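Local coordinates for putative branched-chain amino acid ABC transporter (PDB 4PYR), which binds glutathione and, as an LppC-type lipoprotein of the periplasmic-binding-protein clan, may regulate the activity of an enzyme, at residues K1-I7 against D58-I64; V6-A10 against V41-G45; V21-V26 against L250-I255; D33-L38 against Y258-V262; H230-Y236 against L275-T279. Where two conformers were deposited one is given. Numbering follows the deposited sequence.

Four of the five contacts gather round the N-terminal parallel sheet and the helix that returns to it late in the chain. Interactions 1 and 2, centres 13 Å apart, share strand 2-8, which pairs with 62-64 on one edge and 36-42 on the other. Interactions 3 and 4, centres 12 Å apart, both use helix 245-265; the first sets it against helix 16-33, the second against the start of strand 36-42. Interaction 5 opens only after interactions 1 and 2 have closed and its centre lies about 22 and 26 Å from theirs, but it meets interaction 4 through the Arg-259 to Asp-276 salt bridge. Helix 245-265 thus ties late-chain elements to the N-terminal sheet.

Interaction 1. Residues K1-I7 against D58-I64; sequences KVRIGVI and DGVNVVI
Strand 2-7 runs parallel to the short strand 62-64, which follows a helix end and turn at 58-61; the axes are 4.6 Å apart at 31°, with Ile-4 opposite Val-62, Gly-5 opposite Val-63 and Val-6 opposite Ile-64. Arg-3 loses the most surface. Its chi1 is m, and the long side chain reaches back to the helix end at Asp-58: NH1 makes a very short hydrogen bond to Asp-58 O (2.4 Å) and a salt bridge to Asp-58 OD2 (3.0 Å). Gly-59, with phi +103°, is the C-prime residue of the Schellman motif that ends this helix, and a side chain there would strike the guanidinium. The Arg-3 backbone is held by Asn-61 (chi1 p), which receives Arg-3 N on OD1 (2.9 Å) and gives its own N to Arg-3 O (3.0 Å), while Asn-61 ND2 bonds Lys-1 O (3.2 Å). Ile-64 anchors the far end: Ile-64 N to Gly-5 O (2.8 Å), Ile-7 N to Ile-64 O (2.9 Å), and Ile-64 CD1 packed on Ile-4 CG2 (3.7 Å). Between them Gly-5 N bonds Val-62 O (2.9 Å); lacking a side chain, Gly-5 fits tightly beside Val-60. Parallel Val- and Ile-lined strands inside a five-stranded sheet are as in periplasmic-binding-protein alpha/beta lobes.

Interaction 2. Residues V6-A10 against V41-G45; sequences VILPA and VDATG
Strand 2-8 and strand 36-42 lie side by side and parallel, Ile-7 paired with Val-41 and Leu-8 with Asp-42 at a CA-CA distance of 5.3 Å each; beyond the pairing, both chains leave the sheet as extended loops.

Backbone hydrogen bonds set the register. Val-41 N donates to Val-6 O (3.1 Å) and Ala-43 N to Leu-8 O (3.0 Å), while the bond from Leu-8 N to Val-41 O is weak at 3.5 Å. CA-H...O contacts add to it, from Ile-7 CA to Val-41 O (3.5 Å) and from Asp-42 CA to Leu-8 O (3.3 Å). Pro-9 has no amide hydrogen to offer, so the ladder cannot continue through its nitrogen. A water bridges the two chains near this end, donating to Ile-7 O (2.8 Å) and Ala-43 O (2.7 Å).

Apolar packing lies on the face carrying Ile-7 and Val-41. Ile-7 (chi1 m, chi2 t) brings CG1 to Val-41 CG1 (3.8 Å) and CG2 to Ala-43 CB (3.7 Å), with Tyr-52 of helix 48-57 beyond. Leu-8 turns to the other face, onto helix 16-33.

Arg-23 of that helix, the middle of the beta-alpha-beta unit, hydrogen-bonds Val-6 O and Val-41 O. The direct bonds between the segments are main-chain ones, which set the register, while Ile-7, Val-41 and Ala-43 pack one face and the Arg-23 side chain ties both strands to the helix.

Interaction 3. Residues V21-V26 against L250-I255; sequences VVRSGV and LYALGI
Segments 21-26 of helix 16-33 and 250-255 of helix 245-265 cross at -42°, their axes 6.4 Å apart at closest, a closeness that rests on two glycines. Gly-25 and Gly-254 meet at the crossing, CA to CA 4.2 Å, and a CB on either would run into the opposite backbone. The hollow at each glycine is filled by main chain from the other helix: Gly-25 CA rests on Tyr-251 O (3.4 Å), and Gly-254 CA on Val-22 O (3.5 Å), both CA-H...O contacts. Val-26 CA adds a third, to Gly-254 O (3.5 Å).

The bumps lie round this point. Tyr-251 (chi1 t) lays its ring over Gly-25, whose CA is 4.1 Å from the ring centroid in a CH-pi contact, while its hydroxyl bonds Pro-237 O. Ser-24 OG, bonded to Val-21 O (2.7 Å), sits at the ring edge. At the N-terminal end of both segments Val-21 CG1 and Val-22 CG2 pack on Leu-250 CB, each at 4.0 Å. Leu-253, next to Gly-254, touches the bound glutathione.

With no conventional hydrogen bond between the segments, this glycine-mediated crossing depends on shape, dispersion and weak CH...O attraction, which the lack of a CB at Gly-25 and Gly-254 makes possible.

Interaction 4. Residues D33-L38 against Y258-V262; sequences DQSAEL and YRLAV
Tyr-258 is the apolar centre, the residue most covered here. Its CA-to-CB bond points toward segment 33-38, and with chi1 t the ring reaches from helix 245-265 to the end of helix 16-33 and the start of strand 36-42; the short strand and helix axes stay 10.4 Å apart at 120°, so a large side chain is needed to span the space. Leu-38 CD2 meets the ring edge at CE1 of Tyr-258 (4.2 Å), and Ala-36 CB lies 4.1 Å from that same Tyr-258 CE1. One helical turn on, Val-262 CG2 touches Ala-36 CB (4.1 Å), the small alanine letting Ala-36 CA and Val-262 CA come within 7.0 Å.

Further out, the chain turns at Gln-34, whose positive phi (51°) ends its helix, and Ser-35 (chi1 p) follows. Its OG shares a hydrogen bond of 2.7 Å with Tyr-258 OH. At the polar edge Asp-33 rests its CB 3.7 Å from Tyr-258 CE2, but its carboxylate bonds the hydroxyl of Tyr-236; the guanidinium of Arg-259 is likewise engaged elsewhere, in salt bridges with Asp-276 and Asp-256.

Tyrosine therefore serves two roles in this plain helix-to-strand packing: its ring fills the apolar gap, and its hydroxyl meets a polar partner where the contact opens to the turn.

Interaction 5. Residues H230-Y236 against L275-T279; sequences HPAVQRY and LDGVT
A capped short helix packs here on the end of an edge strand: weakly bonded helix 231-235 sits against strand 274-277, the outermost strand on its side of the mixed eight-stranded sheet, and the bend that follows. His-230 is the N-cap. With chi1 t its ring turns back over the helix start, where ND1 accepts from Ala-232 N (3.1 Å) and, weakly, from Val-233 N (3.4 Å), supplying an acceptor to amides that the first turn leaves without one. The same ring presents its edge to the strand, His-230 CE1 lying 3.5 Å from Asp-276 O.

Asp-276 is the centre of an inverse gamma turn, with Gly-277 N bonded weakly to Leu-275 O (3.0 Å). The Asp-276 side chain (chi1 p) has its main partner in Arg-259 of helix 245-265, a salt bridge.

Beyond the turn Val-278 (chi1 m) supplies the apolar part. Its CG1 packs 4.1 Å from Ala-232 CB, 4.1 Å from Val-233 CG2 and 4.2 Å from Tyr-236 CD2, the alanine being small enough for the helix to approach. Tyr-236 continues past it to Asp-33 of helix 16-33.

No direct hydrogen bond joins the segments; waters do that work. One links Arg-235 NH1 (3.4 Å, weak) to Asp-276 OD2 (2.6 Å). The other lies 2.9 Å from His-230 NE2 and donates to Gly-277 O at 2.7 Å.

Interaction 1. Residues K1-I7 against D58-I64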
# COMPACT_ATOMS: atom_id res chain seq x y z
N LYS A 1 16.68 -12.97 -22.25
CA LYS A 1 15.78 -11.95 -21.58
C LYS A 1 14.98 -12.42 -20.35
O LYS A 1 15.12 -13.57 -19.89
CB LYS A 1 14.92 -11.19 -22.62
CG LYS A 1 13.66 -11.83 -23.19
CD LYS A 1 12.98 -10.78 -24.08
CE LYS A 1 11.73 -11.27 -24.80
NZ LYS A 1 10.47 -10.68 -24.24
N VAL A 2 14.19 -11.52 -19.82
CA VAL A 2 13.46 -11.64 -18.53
C VAL A 2 12.21 -12.50 -18.67
O VAL A 2 11.33 -12.25 -19.54
CB VAL A 2 13.10 -10.26 -17.94
CG1 VAL A 2 12.45 -10.41 -16.57
CG2 VAL A 2 14.35 -9.37 -17.87
N ARG A 3 12.19 -13.54 -17.84
CA ARG A 3 11.06 -14.44 -17.72
C ARG A 3 10.53 -14.37 -16.28
O ARG A 3 11.18 -14.72 -15.35
CB ARG A 3 11.43 -15.86 -18.14
CG ARG A 3 11.91 -15.94 -19.58
CD ARG A 3 11.21 -16.96 -20.48
NE ARG A 3 10.61 -18.10 -19.77
CZ ARG A 3 11.17 -19.28 -19.58
NH1 ARG A 3 10.49 -20.20 -18.91
NH2 ARG A 3 12.39 -19.57 -20.06
N ILE A 4 9.34 -13.85 -16.12
CA ILE A 4 8.79 -13.62 -14.78
C ILE A 4 7.81 -14.71 -14.44
O ILE A 4 6.85 -14.92 -15.16
CB ILE A 4 8.01 -12.28 -14.74
CG1 ILE A 4 8.91 -11.11 -15.16
CG2 ILE A 4 7.44 -12.00 -13.33
CD1 ILE A 4 8.15 -9.79 -15.27
N GLY A 5 8.01 -15.40 -13.33
CA GLY A 5 7.02 -16.36 -12.89
C GLY A 5 6.05 -15.61 -12.04
O GLY A 5 6.44 -14.92 -11.12
N VAL A 6 4.77 -15.69 -12.40
CA VAL A 6 3.69 -14.99 -11.67
C VAL A 6 2.94 -16.07 -10.90
O VAL A 6 2.18 -16.82 -11.48
CB VAL A 6 2.78 -14.23 -12.63
CG1 VAL A 6 1.80 -13.40 -11.79
CG2 VAL A 6 3.56 -13.34 -13.58
N ILE A 7 3.24 -16.19 -9.61
CA ILE A 7 2.82 -17.30 -8.78
C ILE A 7 1.90 -16.75 -7.70
O ILE A 7 2.32 -16.24 -6.66
CB ILE A 7 4.08 -17.97 -8.15
CG1 ILE A 7 5.00 -18.38 -9.29
CG2 ILE A 7 3.66 -19.17 -7.35
CD1 ILE A 7 6.25 -19.11 -8.91
N ASP A 58 11.83 -24.18 -15.10
CA ASP A 58 11.48 -23.82 -16.47
C ASP A 58 12.10 -22.51 -16.99
O ASP A 58 11.72 -22.04 -18.04
CB ASP A 58 9.95 -23.75 -16.64
CG ASP A 58 9.54 -23.86 -18.11
OD1 ASP A 58 9.68 -24.95 -18.70
OD2 ASP A 58 9.07 -22.82 -18.66
N GLY A 59 13.01 -21.89 -16.25
CA GLY A 59 13.78 -20.77 -16.79
C GLY A 59 13.33 -19.40 -16.32
O GLY A 59 13.84 -18.38 -16.79
N VAL A 60 12.35 -19.36 -15.41
CA VAL A 60 11.99 -18.13 -14.73
C VAL A 60 13.22 -17.52 -14.02
O VAL A 60 13.98 -18.23 -13.34
CB VAL A 60 10.82 -18.41 -13.76
CG1 VAL A 60 10.62 -17.34 -12.71
CG2 VAL A 60 9.56 -18.65 -14.59
N ASN A 61 13.47 -16.23 -14.23
CA ASN A 61 14.57 -15.56 -13.52
C ASN A 61 14.18 -14.48 -12.51
O ASN A 61 15.07 -13.89 -11.90
CB ASN A 61 15.63 -15.08 -14.50
CG ASN A 61 15.05 -14.36 -15.69
OD1 ASN A 61 14.00 -13.77 -15.59
ND2 ASN A 61 15.72 -14.41 -16.82
N VAL A 62 12.87 -14.25 -12.33
CA VAL A 62 12.37 -13.45 -11.22
C VAL A 62 10.91 -13.90 -11.01
O VAL A 62 10.31 -14.43 -11.92
CB VAL A 62 12.42 -11.95 -11.60
CG1 VAL A 62 11.63 -11.71 -12.88
CG2 VAL A 62 12.01 -11.03 -10.46
N VAL A 63 10.44 -13.75 -9.79
CA VAL A 63 9.08 -14.17 -9.44
C VAL A 63 8.32 -13.04 -8.78
O VAL A 63 8.88 -12.26 -8.04
CB VAL A 63 9.15 -15.42 -8.52
CG1 VAL A 63 7.83 -15.66 -7.80
CG2 VAL A 63 9.53 -16.65 -9.32
N ILE A 64 7.04 -12.93 -9.18
CA ILE A 64 6.05 -12.09 -8.49
C ILE A 64 5.16 -13.05 -7.72
O ILE A 64 4.63 -14.00 -8.30
CB ILE A 64 5.20 -11.29 -9.48
CG1 ILE A 64 6.11 -10.24 -10.14
CG2 ILE A 64 4.01 -10.63 -8.76
CD1 ILE A 64 5.47 -9.61 -11.37

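Interaction 2. Residues V6-A10 against V41-G45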
# COMPACT_ATOMS: atom_id res chain seq x y z
N VAL A 6 4.77 -15.69 -12.40
CA VAL A 6 3.69 -14.99 -11.67
C VAL A 6 2.94 -16.07 -10.90
O VAL A 6 2.18 -16.82 -11.48
CB VAL A 6 2.78 -14.23 -12.63
CG1 VAL A 6 1.80 -13.40 -11.79
CG2 VAL A 6 3.56 -13.34 -13.58
N ILE A 7 3.24 -16.19 -9.61
CA ILE A 7 2.82 -17.30 -8.78
C ILE A 7 1.90 -16.75 -7.70
O ILE A 7 2.32 -16.24 -6.66
CB ILE A 7 4.08 -17.97 -8.15
CG1 ILE A 7 5.00 -18.38 -9.29
CG2 ILE A 7 3.66 -19.17 -7.35
CD1 ILE A 7 6.25 -19.11 -8.91
N LEU A 8 0.60 -16.88 -7.97
CA LEU A 8 -0.45 -16.28 -7.15
C LEU A 8 -1.54 -17.31 -6.92
O LEU A 8 -1.65 -18.28 -7.65
CB LEU A 8 -1.00 -15.04 -7.80
CG LEU A 8 0.01 -13.90 -8.00
CD1 LEU A 8 -0.56 -12.75 -8.82
CD2 LEU A 8 0.55 -13.37 -6.66
N PRO A 9 -2.36 -17.11 -5.87
CA PRO A 9 -3.45 -18.04 -5.58
C PRO A 9 -4.47 -18.18 -6.71
O PRO A 9 -4.70 -17.21 -7.42
CB PRO A 9 -4.12 -17.42 -4.33
CG PRO A 9 -3.06 -16.58 -3.71
CD PRO A 9 -2.23 -16.06 -4.84
N ALA A 10 -5.01 -19.39 -6.86
CA ALA A 10 -6.10 -19.65 -7.79
C ALA A 10 -7.39 -18.93 -7.39
O ALA A 10 -7.58 -18.49 -6.26
CB ALA A 10 -6.37 -21.15 -7.87
N VAL A 41 1.42 -19.37 -13.12
CA VAL A 41 0.92 -20.58 -12.50
C VAL A 41 0.19 -20.22 -11.21
O VAL A 41 0.52 -19.24 -10.51
CB VAL A 41 2.07 -21.56 -12.25
CG1 VAL A 41 2.97 -21.00 -11.19
CG2 VAL A 41 1.55 -22.94 -11.87
N ASP A 42 -0.85 -20.98 -10.93
CA ASP A 42 -1.53 -20.87 -9.64
C ASP A 42 -0.81 -21.67 -8.57
O ASP A 42 -0.52 -22.82 -8.80
CB ASP A 42 -2.94 -21.42 -9.73
CG ASP A 42 -3.85 -20.55 -10.55
OD1 ASP A 42 -3.48 -19.40 -10.85
OD2 ASP A 42 -4.96 -21.01 -10.87
N ALA A 43 -0.56 -21.06 -7.41
CA ALA A 43 -0.03 -21.79 -6.28
C ALA A 43 -0.27 -20.97 -5.02
O ALA A 43 -0.22 -19.71 -5.04
CB ALA A 43 1.49 -21.98 -6.45
N THR A 44 -0.45 -21.68 -3.93
CA THR A 44 -0.46 -21.07 -2.61
C THR A 44 -0.24 -22.21 -1.61
O THR A 44 -0.49 -23.37 -1.92
CB THR A 44 -1.79 -20.34 -2.32
OG1 THR A 44 -1.69 -19.58 -1.11
CG2 THR A 44 -2.89 -21.29 -2.18
N GLY A 45 0.27 -21.84 -0.44
CA GLY A 45 0.49 -22.72 0.69
C GLY A 45 1.18 -24.04 0.36
O GLY A 45 2.33 -24.08 -0.05
O HOH W 1 1.21 -17.47 -4.36

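Interaction 3. Residues V21-V26 against L250-I255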
# COMPACT_ATOMS: atom_id res chain seq x y z
N VAL A 21 -7.06 -9.74 -9.87
CA VAL A 21 -6.87 -8.31 -10.15
C VAL A 21 -5.39 -7.94 -10.23
O VAL A 21 -4.98 -7.25 -11.17
CB VAL A 21 -7.68 -7.44 -9.13
CG1 VAL A 21 -7.48 -5.98 -9.44
CG2 VAL A 21 -9.20 -7.78 -9.19
N VAL A 22 -4.61 -8.47 -9.30
CA VAL A 22 -3.17 -8.27 -9.39
C VAL A 22 -2.64 -8.80 -10.72
O VAL A 22 -1.85 -8.10 -11.40
CB VAL A 22 -2.48 -8.95 -8.23
CG1 VAL A 22 -0.97 -8.90 -8.39
CG2 VAL A 22 -2.85 -8.32 -6.87
N ARG A 23 -3.04 -10.02 -11.08
CA ARG A 23 -2.61 -10.59 -12.36
C ARG A 23 -2.95 -9.67 -13.53
O ARG A 23 -2.16 -9.53 -14.47
CB ARG A 23 -3.25 -11.97 -12.61
CG ARG A 23 -2.60 -13.11 -11.89
CD ARG A 23 -3.06 -14.44 -12.44
NE ARG A 23 -2.69 -15.53 -11.57
CZ ARG A 23 -1.49 -16.11 -11.59
NH1 ARG A 23 -0.56 -15.70 -12.45
NH2 ARG A 23 -1.23 -17.09 -10.77
N SER A 24 -4.13 -9.06 -13.49
CA SER A 24 -4.57 -8.24 -14.62
C SER A 24 -3.68 -7.00 -14.73
O SER A 24 -3.45 -6.49 -15.82
CB SER A 24 -6.06 -7.87 -14.50
OG SER A 24 -6.33 -6.92 -13.47
N GLY A 25 -3.15 -6.52 -13.61
CA GLY A 25 -2.23 -5.40 -13.63
C GLY A 25 -0.86 -5.80 -14.16
O GLY A 25 -0.25 -5.06 -14.93
N VAL A 26 -0.36 -6.95 -13.70
CA VAL A 26 0.89 -7.49 -14.21
C VAL A 26 0.83 -7.64 -15.70
O VAL A 26 1.78 -7.21 -16.43
CB VAL A 26 1.25 -8.87 -13.58
CG1 VAL A 26 2.52 -9.45 -14.21
CG2 VAL A 26 1.41 -8.76 -12.07
N LEU A 250 -5.11 -2.84 -6.17
CA LEU A 250 -4.46 -4.13 -6.45
C LEU A 250 -4.04 -4.24 -7.90
O LEU A 250 -3.04 -4.85 -8.22
CB LEU A 250 -5.33 -5.33 -6.09
CG LEU A 250 -5.74 -5.44 -4.63
CD1 LEU A 250 -6.84 -6.47 -4.45
CD2 LEU A 250 -4.51 -5.78 -3.78
N TYR A 251 -4.79 -3.64 -8.81
CA TYR A 251 -4.40 -3.57 -10.22
C TYR A 251 -3.10 -2.77 -10.37
O TYR A 251 -2.14 -3.23 -11.06
CB TYR A 251 -5.55 -2.90 -11.00
CG TYR A 251 -5.30 -2.68 -12.48
CD1 TYR A 251 -5.51 -3.70 -13.42
CD2 TYR A 251 -4.87 -1.44 -12.95
CE1 TYR A 251 -5.33 -3.47 -14.79
CE2 TYR A 251 -4.65 -1.20 -14.32
CZ TYR A 251 -4.90 -2.20 -15.24
OH TYR A 251 -4.71 -1.99 -16.59
N ALA A 252 -3.04 -1.64 -9.69
CA ALA A 252 -1.87 -0.78 -9.72
C ALA A 252 -0.71 -1.52 -9.07
O ALA A 252 0.42 -1.38 -9.52
CB ALA A 252 -2.13 0.55 -9.04
N LEU A 253 -0.99 -2.29 -8.03
CA LEU A 253 0.06 -3.08 -7.37
C LEU A 253 0.66 -4.04 -8.39
O LEU A 253 1.89 -4.25 -8.41
CB LEU A 253 -0.55 -3.82 -6.16
CG LEU A 253 0.44 -4.69 -5.38
CD1 LEU A 253 1.46 -3.82 -4.69
CD2 LEU A 253 -0.34 -5.54 -4.38
N GLY A 254 -0.19 -4.66 -9.20
CA GLY A 254 0.26 -5.54 -10.28
C GLY A 254 1.18 -4.88 -11.29
O GLY A 254 2.22 -5.44 -11.70
N ILE A 255 0.81 -3.65 -11.68
CA ILE A 255 1.64 -2.90 -12.61
C ILE A 255 3.02 -2.73 -11.98
O ILE A 255 4.03 -3.01 -12.64
CB ILE A 255 1.05 -1.53 -12.93
CG1 ILE A 255 -0.20 -1.75 -13.80
CG2 ILE A 255 2.07 -0.60 -13.58
CD1 ILE A 255 -1.01 -0.51 -14.00

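Interaction 4. Residues D33-L38 against Y258-V262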
# COMPACT_ATOMS: atom_id res chain seq x y z
N ASP A 33 4.98 -2.56 -21.65
CA ASP A 33 6.42 -2.42 -21.55
C ASP A 33 7.17 -3.43 -22.40
O ASP A 33 8.25 -3.11 -22.87
CB ASP A 33 6.82 -2.61 -20.08
CG ASP A 33 6.50 -1.41 -19.22
OD1 ASP A 33 5.95 -0.39 -19.68
OD2 ASP A 33 6.86 -1.49 -18.06
N GLN A 34 6.63 -4.64 -22.55
CA GLN A 34 7.24 -5.68 -23.44
C GLN A 34 8.69 -5.94 -23.22
O GLN A 34 9.47 -6.18 -24.16
CB GLN A 34 7.05 -5.31 -24.84
CG GLN A 34 5.60 -5.41 -25.16
CD GLN A 34 5.44 -4.73 -26.43
OE1 GLN A 34 5.71 -5.33 -27.47
NE2 GLN A 34 5.21 -3.42 -26.36
N SER A 35 9.01 -5.92 -21.94
CA SER A 35 10.35 -6.10 -21.45
C SER A 35 10.55 -7.49 -20.81
O SER A 35 11.65 -7.81 -20.36
CB SER A 35 10.64 -4.94 -20.47
OG SER A 35 9.54 -4.77 -19.58
N ALA A 36 9.52 -8.35 -20.84
CA ALA A 36 9.57 -9.66 -20.21
C ALA A 36 8.48 -10.60 -20.73
O ALA A 36 7.43 -10.15 -21.23
CB ALA A 36 9.43 -9.56 -18.69
N GLU A 37 8.74 -11.89 -20.56
CA GLU A 37 7.77 -12.94 -20.81
C GLU A 37 7.18 -13.37 -19.49
O GLU A 37 7.88 -13.45 -18.51
CB GLU A 37 8.45 -14.12 -21.47
CG GLU A 37 7.49 -15.23 -21.89
CD GLU A 37 8.12 -16.23 -22.85
OE1 GLU A 37 9.10 -15.89 -23.56
OE2 GLU A 37 7.62 -17.39 -22.91
N LEU A 38 5.88 -13.62 -19.45
CA LEU A 38 5.24 -14.12 -18.25
C LEU A 38 5.09 -15.65 -18.29
O LEU A 38 4.74 -16.24 -19.32
CB LEU A 38 3.85 -13.49 -18.10
CG LEU A 38 3.78 -11.96 -18.07
CD1 LEU A 38 2.31 -11.49 -17.88
CD2 LEU A 38 4.62 -11.36 -17.00
N TYR A 258 5.21 -5.98 -11.79
CA TYR A 258 5.80 -6.25 -13.05
C TYR A 258 7.05 -5.37 -13.22
O TYR A 258 8.13 -5.88 -13.55
CB TYR A 258 4.85 -5.95 -14.19
CG TYR A 258 5.56 -6.10 -15.51
CD1 TYR A 258 5.59 -7.30 -16.15
CD2 TYR A 258 6.20 -5.02 -16.14
CE1 TYR A 258 6.22 -7.45 -17.40
CE2 TYR A 258 6.85 -5.16 -17.36
CZ TYR A 258 6.86 -6.37 -17.96
OH TYR A 258 7.53 -6.55 -19.16
N ARG A 259 6.92 -4.05 -12.96
CA ARG A 259 8.02 -3.14 -13.22
C ARG A 259 9.21 -3.41 -12.34
O ARG A 259 10.35 -3.37 -12.82
CB ARG A 259 7.59 -1.70 -13.08
CG ARG A 259 6.45 -1.34 -14.07
CD ARG A 259 5.81 0.04 -13.83
NE ARG A 259 6.76 1.14 -13.98
CZ ARG A 259 6.74 2.29 -13.34
NH1 ARG A 259 5.80 2.56 -12.44
NH2 ARG A 259 7.65 3.20 -13.61
N LEU A 260 8.95 -3.67 -11.07
CA LEU A 260 10.03 -4.02 -10.12
C LEU A 260 10.68 -5.34 -10.45
O LEU A 260 11.92 -5.46 -10.38
CB LEU A 260 9.53 -4.08 -8.69
CG LEU A 260 9.36 -2.80 -7.96
CD1 LEU A 260 8.78 -3.14 -6.59
CD2 LEU A 260 10.68 -2.09 -7.80
N ALA A 261 9.88 -6.33 -10.83
CA ALA A 261 10.42 -7.64 -11.23
C ALA A 261 11.40 -7.49 -12.36
O ALA A 261 12.49 -8.09 -12.33
CB ALA A 261 9.31 -8.58 -11.63
N VAL A 262 11.07 -6.68 -13.36
CA VAL A 262 11.98 -6.48 -14.48
C VAL A 262 13.31 -5.88 -14.00
O VAL A 262 14.37 -6.32 -14.44
CB VAL A 262 11.36 -5.58 -15.58
CG1 VAL A 262 12.39 -5.23 -16.61
CG2 VAL A 262 10.18 -6.32 -16.23

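Interaction 5. Residues H230-Y236 against L275-T279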
# COMPACT_ATOMS: atom_id res chain seq x y z
N HIS A 230 1.40 11.92 -14.28
CA HIS A 230 2.62 11.21 -13.95
C HIS A 230 2.99 10.35 -15.15
O HIS A 230 2.14 9.66 -15.68
CB HIS A 230 2.31 10.37 -12.70
CG HIS A 230 3.46 9.60 -12.13
ND1 HIS A 230 4.02 8.53 -12.77
CD2 HIS A 230 4.04 9.66 -10.91
CE1 HIS A 230 4.96 8.00 -12.00
NE2 HIS A 230 4.97 8.65 -10.86
N PRO A 231 4.26 10.35 -15.57
CA PRO A 231 4.67 9.64 -16.80
C PRO A 231 4.35 8.14 -16.79
O PRO A 231 3.97 7.56 -17.79
CB PRO A 231 6.19 9.92 -16.87
CG PRO A 231 6.58 10.29 -15.48
CD PRO A 231 5.39 11.02 -14.91
N ALA A 232 4.50 7.49 -15.64
CA ALA A 232 4.16 6.07 -15.57
C ALA A 232 2.66 5.83 -15.50
O ALA A 232 2.14 4.92 -16.12
CB ALA A 232 4.87 5.42 -14.38
N VAL A 233 1.96 6.67 -14.74
CA VAL A 233 0.54 6.51 -14.61
C VAL A 233 -0.09 6.55 -16.03
O VAL A 233 -0.87 5.69 -16.37
CB VAL A 233 -0.08 7.57 -13.72
CG1 VAL A 233 -1.61 7.49 -13.81
CG2 VAL A 233 0.37 7.40 -12.29
N GLN A 234 0.35 7.50 -16.85
CA GLN A 234 -0.25 7.70 -18.19
C GLN A 234 -0.07 6.56 -19.16
O GLN A 234 -0.90 6.33 -20.02
CB GLN A 234 0.39 8.91 -18.87
CG GLN A 234 0.13 10.20 -18.21
CD GLN A 234 0.64 11.34 -19.03
OE1 GLN A 234 1.63 11.24 -19.75
NE2 GLN A 234 -0.06 12.42 -18.94
N ARG A 235 1.05 5.85 -19.09
CA ARG A 235 1.30 4.88 -20.13
C ARG A 235 0.56 3.55 -19.97
O ARG A 235 0.51 2.77 -20.90
CB ARG A 235 2.81 4.66 -20.37
CG ARG A 235 3.56 3.97 -19.27
CD ARG A 235 4.92 3.54 -19.83
NE ARG A 235 5.66 2.86 -18.81
CZ ARG A 235 6.54 3.47 -18.02
NH1 ARG A 235 6.76 4.77 -18.17
NH2 ARG A 235 7.20 2.77 -17.07
N TYR A 236 -0.02 3.28 -18.80
CA TYR A 236 -0.73 2.01 -18.64
C TYR A 236 -2.24 2.20 -18.71
O TYR A 236 -2.76 3.20 -18.23
CB TYR A 236 -0.37 1.37 -17.30
CG TYR A 236 1.10 1.14 -17.14
CD1 TYR A 236 1.74 0.13 -17.86
CD2 TYR A 236 1.85 1.94 -16.33
CE1 TYR A 236 3.11 -0.02 -17.80
CE2 TYR A 236 3.24 1.76 -16.23
CZ TYR A 236 3.85 0.78 -16.99
OH TYR A 236 5.23 0.62 -16.93
N LEU A 275 11.93 2.96 -8.07
CA LEU A 275 10.92 3.05 -9.12
C LEU A 275 9.98 4.22 -8.89
O LEU A 275 9.54 4.43 -7.78
CB LEU A 275 10.05 1.78 -9.13
CG LEU A 275 9.13 1.55 -10.35
CD1 LEU A 275 9.96 1.22 -11.56
CD2 LEU A 275 8.04 0.50 -10.13
N ASP A 276 9.67 4.95 -9.97
CA ASP A 276 8.54 5.91 -9.98
C ASP A 276 7.24 5.12 -10.16
O ASP A 276 6.65 5.04 -11.26
CB ASP A 276 8.74 7.02 -11.04
CG ASP A 276 8.79 6.52 -12.49
OD1 ASP A 276 9.26 5.41 -12.73
OD2 ASP A 276 8.34 7.27 -13.40
N GLY A 277 6.83 4.47 -9.09
CA GLY A 277 5.78 3.51 -9.13
C GLY A 277 4.44 4.21 -9.34
O GLY A 277 4.24 5.34 -8.88
N VAL A 278 3.55 3.52 -10.03
CA VAL A 278 2.15 4.00 -10.04
C VAL A 278 1.53 3.91 -8.65
O VAL A 278 0.55 4.61 -8.38
CB VAL A 278 1.26 3.32 -11.09
CG1 VAL A 278 1.79 3.51 -12.47
CG2 VAL A 278 1.01 1.84 -10.77
N THR A 279 2.13 3.10 -7.74
CA THR A 279 1.62 2.96 -6.39
C THR A 279 2.35 3.89 -5.44
O THR A 279 1.98 3.97 -4.25
CB THR A 279 1.77 1.52 -5.84
OG1 THR A 279 3.18 1.22 -5.66
CG2 THR A 279 1.09 0.53 -6.71
O HOH W 2 5.83 7.46 -8.36
O HOH W 3 8.65 6.20 -15.73